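Local coordinates for Cro protein (Xylella fastidiosa, PDB 3BD1) that probably binds operator DNA through a helix-turn-helix motif and acts as a transcription factor of a putative prophage, at residues 21-25 / 26-30. Numbering follows the deposited sequence.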
ATOM      1  N   LEU A  21       5.820  12.677  -4.152  1.00 14.16           N
ATOM      2  CA  LEU A  21       5.652  13.125  -5.527  1.00 14.65           C
ATOM      3  C   LEU A  21       4.974  14.488  -5.640  1.00 17.90           C
ATOM      4  O   LEU A  21       4.905  15.049  -6.734  1.00 19.24           O
ATOM      5  CB  LEU A  21       4.824  12.091  -6.308  1.00 15.41           C
ATOM      6  CG  LEU A  21       5.466  10.720  -6.433  1.00 16.24           C
ATOM      7  CD1 LEU A  21       4.475   9.746  -7.112  1.00 17.91           C
ATOM      8  CD2 LEU A  21       6.791  10.753  -7.207  1.00 16.57           C
ATOM      9  N   GLY A  22       4.468  15.009  -4.531  1.00 17.03           N
ATOM     10  CA  GLY A  22       3.714  16.269  -4.559  1.00 19.29           C
ATOM     11  C   GLY A  22       2.389  16.170  -5.293  1.00 21.74           C
ATOM     12  O   GLY A  22       1.973  17.124  -5.981  1.00 26.03           O
ATOM     13  N   VAL A  23       1.741  15.011  -5.152  1.00 20.52           N
ATOM     14  CA  VAL A  23       0.422  14.822  -5.753  1.00 22.22           C
ATOM     15  C   VAL A  23      -0.592  14.455  -4.676  1.00 22.78           C
ATOM     16  O   VAL A  23      -0.233  14.135  -3.536  1.00 25.53           O
ATOM     17  CB  VAL A  23       0.429  13.735  -6.864  1.00 23.02           C
ATOM     18  CG1 VAL A  23       1.414  14.172  -7.948  1.00 23.94           C
ATOM     19  CG2 VAL A  23       0.698  12.316  -6.300  1.00 19.59           C
ATOM     20  N   ARG A  24      -1.867  14.486  -5.057  1.00 27.08           N
ATOM     21  CA  ARG A  24      -2.935  14.047  -4.165  1.00 28.46           C
ATOM     22  C   ARG A  24      -2.989  12.519  -4.150  1.00 25.20           C
ATOM     23  O   ARG A  24      -2.654  11.858  -5.133  1.00 24.12           O
ATOM     24  CB  ARG A  24      -4.278  14.618  -4.639  1.00 31.84           C
ATOM     25  CG  ARG A  24      -4.274  16.138  -4.787  1.00 34.86           C
ATOM     26  CD  ARG A  24      -4.836  16.836  -3.562  1.00 53.35           C
ATOM     27  NE  ARG A  24      -6.272  17.074  -3.676  0.50 57.42           N
ATOM     28  CZ  ARG A  24      -6.832  18.078  -4.349  0.50 54.18           C
ATOM     29  NH1 ARG A  24      -6.095  18.972  -4.995  0.50 62.67           N
ATOM     30  NH2 ARG A  24      -8.152  18.186  -4.378  0.50 47.23           N
ATOM     31  N   GLN A  25      -3.411  11.962  -3.019  1.00 25.28           N
ATOM     32  CA  GLN A  25      -3.610  10.523  -2.921  1.00 25.26           C
ATOM     33  C   GLN A  25      -4.535  10.003  -4.008  1.00 25.87           C
ATOM     34  O   GLN A  25      -4.331   8.913  -4.540  1.00 25.00           O
ATOM     35  CB  GLN A  25      -4.178  10.106  -1.569  1.00 27.90           C
ATOM     36  CG  GLN A  25      -3.194  10.265  -0.427  1.00 29.26           C
ATOM     37  CD  GLN A  25      -3.725   9.571   0.805  1.00 32.53           C
ATOM     38  OE1 GLN A  25      -4.141   8.414   0.747  1.00 42.42           O
ATOM     39  NE2 GLN A  25      -3.710  10.271   1.922  1.00 42.59           N
ATOM     40  N   SER A  26      -5.548  10.805  -4.316  1.00 24.84           N
ATOM     41  CA  SER A  26      -6.487  10.415  -5.353  1.00 27.27           C
ATOM     42  C   SER A  26      -5.797  10.209  -6.689  1.00 25.60           C
ATOM     43  O   SER A  26      -6.226   9.369  -7.472  1.00 29.14           O
ATOM     44  CB  SER A  26      -7.648  11.414  -5.483  1.00 28.50           C
ATOM     45  OG  SER A  26      -7.182  12.715  -5.800  1.00 32.86           O
ATOM     46  N   ALA A  27      -4.732  10.965  -6.960  1.00 25.24           N
ATOM     47  CA  ALA A  27      -3.978  10.775  -8.199  1.00 24.58           C
ATOM     48  C   ALA A  27      -3.328   9.390  -8.234  1.00 22.27           C
ATOM     49  O   ALA A  27      -3.436   8.667  -9.231  1.00 26.37           O
ATOM     50  CB  ALA A  27      -2.969  11.872  -8.418  1.00 25.55           C
ATOM     51  N   ILE A  28      -2.662   9.021  -7.142  1.00 21.55           N
ATOM     52  CA  ILE A  28      -2.063   7.686  -7.059  1.00 21.86           C
ATOM     53  C   ILE A  28      -3.131   6.598  -7.258  1.00 23.08           C
ATOM     54  O   ILE A  28      -2.923   5.644  -8.001  1.00 23.76           O
ATOM     55  CB  ILE A  28      -1.355   7.412  -5.690  1.00 23.64           C
ATOM     56  CG1 ILE A  28      -0.331   8.481  -5.290  1.00 28.93           C
ATOM     57  CG2 ILE A  28      -0.784   5.990  -5.648  1.00 23.34           C
ATOM     58  CD1 ILE A  28       0.870   8.617  -6.134  1.00 26.68           C
ATOM     59  N   SER A  29      -4.282   6.745  -6.603  1.00 25.28           N
ATOM     60  CA  SER A  29      -5.359   5.766  -6.705  1.00 29.19           C
ATOM     61  C   SER A  29      -5.838   5.642  -8.145  1.00 27.88           C
ATOM     62  O   SER A  29      -6.087   4.536  -8.623  1.00 31.94           O
ATOM     63  CB  SER A  29      -6.519   6.150  -5.796  1.00 31.99           C
ATOM     64  OG  SER A  29      -6.053   6.057  -4.463  1.00 38.81           O
ATOM     65  N   ASN A  30      -5.957   6.784  -8.823  1.00 28.16           N
ATOM     66  CA  ASN A  30      -6.305   6.785 -10.241  1.00 30.20           C
ATOM     67  C   ASN A  30      -5.285   6.078 -11.132  1.00 27.61           C
ATOM     68  O   ASN A  30      -5.696   5.332 -12.030  1.00 31.30           O
ATOM     69  CB  ASN A  30      -6.533   8.196 -10.779  1.00 31.70           C
ATOM     70  CG  ASN A  30      -7.000   8.196 -12.226  1.00 44.42           C
ATOM     71  OD1 ASN A  30      -6.540   9.006 -13.033  1.00 61.99           O
ATOM     72  ND2 ASN A  30      -7.914   7.290 -12.562  1.00 52.63           N
TER
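In the turn of the helix-turn-helix, Val23 of the linker between helix 14-21 and helix 25-34 meets Ile28 of the second helix. Three apolar side chains mark its inner side. Val23 CG2 lies 3.7 Å from Ile28 CD1, and the same methyl of Ile28 reaches Leu21 CD1 at 3.9 Å; in both pairs the side chains cross at about a right angle. Ile28 gets there by placing CG1 beside its backbone N (chi1 -53°) and folding CD1 back at chi2 -66°, while its CB stays 3.5 Å from Gln25 O. Ala27 CB adds a contact 4.2 Å from Val23 CB. The chain leaves the first helix through a Schellman motif, Gly22 having positive phi and two bonds running back into the last turn, and Arg24 takes the N-cap position of the second. Its carbonyl supplies the evidence: Ala27 N donates to Arg24 O at 2.9 Å from well above the carbonyl plane, a bent first-turn bond, and Ile28 N adds a weak one. One residue on, a straight i to i+4 bond appears, Ser29 N to Gln25 O at 3.0 Å with an N-H...O angle of 165°. Beyond the turn, Leu21 packs on helix 42-48, and Ile28 and Gln25 on helix 14-21. A Schellman exit, a short linker with Val23 turned toward the next helix, and a helix starting straight after Arg24 are consistent with the helix-turn-helix of Cro proteins, whose second helix is the usual DNA-recognition element.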